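Local atomic coordinates of kinetochore-associated protein NSL1 homolog (Homo sapiens, PDB entry 5LSI), a protein that forms part of the four-subunit MIS12 complex, which is required for kinetochore formation and for normal chromosome alignment and segregation during mitosis. Residues 14-20 with 63-69. Residues are numbered along the deposited sequence.
Sequences RVRCTSK and ENISING
Strands 15-17 and 65-67 run parallel, their axes 4.7 Å apart at closest and 24° askew, with V15 opposite I65 (CA-CA 4.4 Å), R16 opposite S66 (5.1 Å) and C17 opposite I67 (5.0 Å). Four backbone hydrogen bonds set this register: V15 N to N64 O (3.0 Å), S66 N to V15 O (2.9 Å), C17 N to S66 O (2.8 Å) and N68 N to C17 O (2.8 Å). N68 and G69 then turn away with positive phi, which asparagine and glycine tolerate well. Such a two-stranded parallel sheet needs a crossover, supplied here by the helical hairpin of 20-35 and 46-62; it joins the segments before and after the helices in NSL1's part of the Head 2 subdomain, built with DSN1, whose E64 accepts a hydrogen bond from R16 N. V15, C17, I65 and I67 share one face, where W72 of the following loop packs on I65 and I67: V15 CB lies 4.1 Å from I65 CG2, and C17 CB 3.9 Å from I67 CD1. On the other face small S66 (chi1 p) holds two waters through OG, each 2.9 Å away; one bonds R14 O, the other C17 O and G69 N. The guanidinium of R14 (chi1 m), salt-bridged to D12, rests a face on S66 CB, 4.1 Å from CZ.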
# COMPACT_ATOMS: atom_id res chain seq x y z
N ARG B 14 -0.50 6.13 11.56
CA ARG B 14 -1.25 5.88 10.34
C ARG B 14 -1.28 7.13 9.47
O ARG B 14 -1.33 8.26 9.98
CB ARG B 14 -2.67 5.43 10.68
CG ARG B 14 -2.75 4.10 11.41
CD ARG B 14 -4.18 3.79 11.82
NE ARG B 14 -4.73 4.82 12.70
CZ ARG B 14 -5.98 4.83 13.14
NH1 ARG B 14 -6.83 3.88 12.79
NH2 ARG B 14 -6.39 5.81 13.94
N VAL B 15 -1.23 6.93 8.16
CA VAL B 15 -1.30 8.05 7.23
C VAL B 15 -2.68 8.70 7.32
O VAL B 15 -3.71 8.02 7.20
CB VAL B 15 -0.99 7.59 5.80
CG1 VAL B 15 -0.95 8.77 4.84
CG2 VAL B 15 0.32 6.82 5.77
N ARG B 16 -2.70 10.01 7.56
CA ARG B 16 -3.94 10.74 7.82
C ARG B 16 -4.58 11.13 6.50
O ARG B 16 -4.20 12.12 5.88
CB ARG B 16 -3.66 11.98 8.68
CG ARG B 16 -3.35 11.66 10.12
CD ARG B 16 -2.49 12.74 10.77
NE ARG B 16 -2.23 12.44 12.17
CZ ARG B 16 -1.37 13.10 12.94
NH1 ARG B 16 -0.67 14.10 12.43
NH2 ARG B 16 -1.21 12.75 14.21
N CYS B 17 -5.58 10.36 6.07
CA CYS B 17 -6.27 10.61 4.82
C CYS B 17 -7.66 11.17 5.10
O CYS B 17 -8.20 11.05 6.20
CB CYS B 17 -6.37 9.34 3.98
SG CYS B 17 -4.77 8.74 3.39
N THR B 18 -8.25 11.78 4.06
CA THR B 18 -9.56 12.40 4.16
C THR B 18 -10.62 11.77 3.27
O THR B 18 -11.80 11.85 3.60
CB THR B 18 -9.47 13.90 3.81
OG1 THR B 18 -9.10 14.05 2.44
CG2 THR B 18 -8.44 14.59 4.68
N SER B 19 -10.23 11.15 2.15
CA SER B 19 -11.18 10.64 1.17
C SER B 19 -11.03 9.13 1.04
O SER B 19 -10.02 8.65 0.52
CB SER B 19 -10.99 11.33 -0.18
OG SER B 19 -11.84 10.74 -1.15
N LYS B 20 -12.05 8.40 1.48
CA LYS B 20 -12.05 6.95 1.33
C LYS B 20 -12.12 6.54 -0.14
O LYS B 20 -11.49 5.57 -0.56
CB LYS B 20 -13.23 6.36 2.11
CG LYS B 20 -13.13 4.88 2.42
CD LYS B 20 -14.17 4.50 3.46
CE LYS B 20 -14.27 2.99 3.62
NZ LYS B 20 -15.25 2.62 4.68
N GLU B 63 -5.47 -0.69 6.74
CA GLU B 63 -5.25 -0.72 8.18
C GLU B 63 -4.17 0.25 8.63
O GLU B 63 -4.01 0.45 9.84
CB GLU B 63 -4.89 -2.14 8.63
CG GLU B 63 -5.90 -3.20 8.22
CD GLU B 63 -6.31 -4.08 9.38
OE1 GLU B 63 -6.67 -3.54 10.44
OE2 GLU B 63 -6.26 -5.32 9.21
N ASN B 64 -3.43 0.86 7.70
CA ASN B 64 -2.36 1.79 8.04
C ASN B 64 -2.69 3.23 7.67
O ASN B 64 -1.80 4.08 7.61
CB ASN B 64 -1.06 1.36 7.36
CG ASN B 64 -0.36 0.26 8.12
OD1 ASN B 64 0.30 0.51 9.12
ND2 ASN B 64 -0.52 -0.98 7.65
N ILE B 65 -3.97 3.53 7.41
CA ILE B 65 -4.41 4.90 7.21
C ILE B 65 -5.60 5.15 8.13
O ILE B 65 -6.25 4.22 8.61
CB ILE B 65 -4.80 5.21 5.74
CG1 ILE B 65 -6.14 4.57 5.38
CG2 ILE B 65 -3.72 4.74 4.78
CD1 ILE B 65 -6.53 4.76 3.93
N SER B 66 -5.86 6.43 8.37
CA SER B 66 -7.09 6.86 9.01
C SER B 66 -7.87 7.73 8.03
O SER B 66 -7.29 8.44 7.20
CB SER B 66 -6.81 7.65 10.30
OG SER B 66 -6.02 8.80 10.04
N ILE B 67 -9.19 7.64 8.10
CA ILE B 67 -10.08 8.47 7.29
C ILE B 67 -10.70 9.49 8.23
O ILE B 67 -11.62 9.17 8.99
CB ILE B 67 -11.15 7.63 6.57
CG1 ILE B 67 -10.49 6.60 5.66
CG2 ILE B 67 -12.09 8.54 5.77
CD1 ILE B 67 -9.63 7.20 4.57
N ASN B 68 -10.18 10.72 8.19
CA ASN B 68 -10.61 11.79 9.10
C ASN B 68 -10.47 11.35 10.55
O ASN B 68 -11.41 11.44 11.35
CB ASN B 68 -12.04 12.24 8.78
CG ASN B 68 -12.17 12.86 7.40
OD1 ASN B 68 -11.37 13.71 7.01
ND2 ASN B 68 -13.17 12.42 6.65
N GLY B 69 -9.29 10.84 10.89
CA GLY B 69 -9.00 10.39 12.24
C GLY B 69 -9.66 9.09 12.65
O GLY B 69 -9.40 8.61 13.76
O HOH W 1 -3.70 9.04 11.82
O HOH W 2 -7.49 11.05 8.97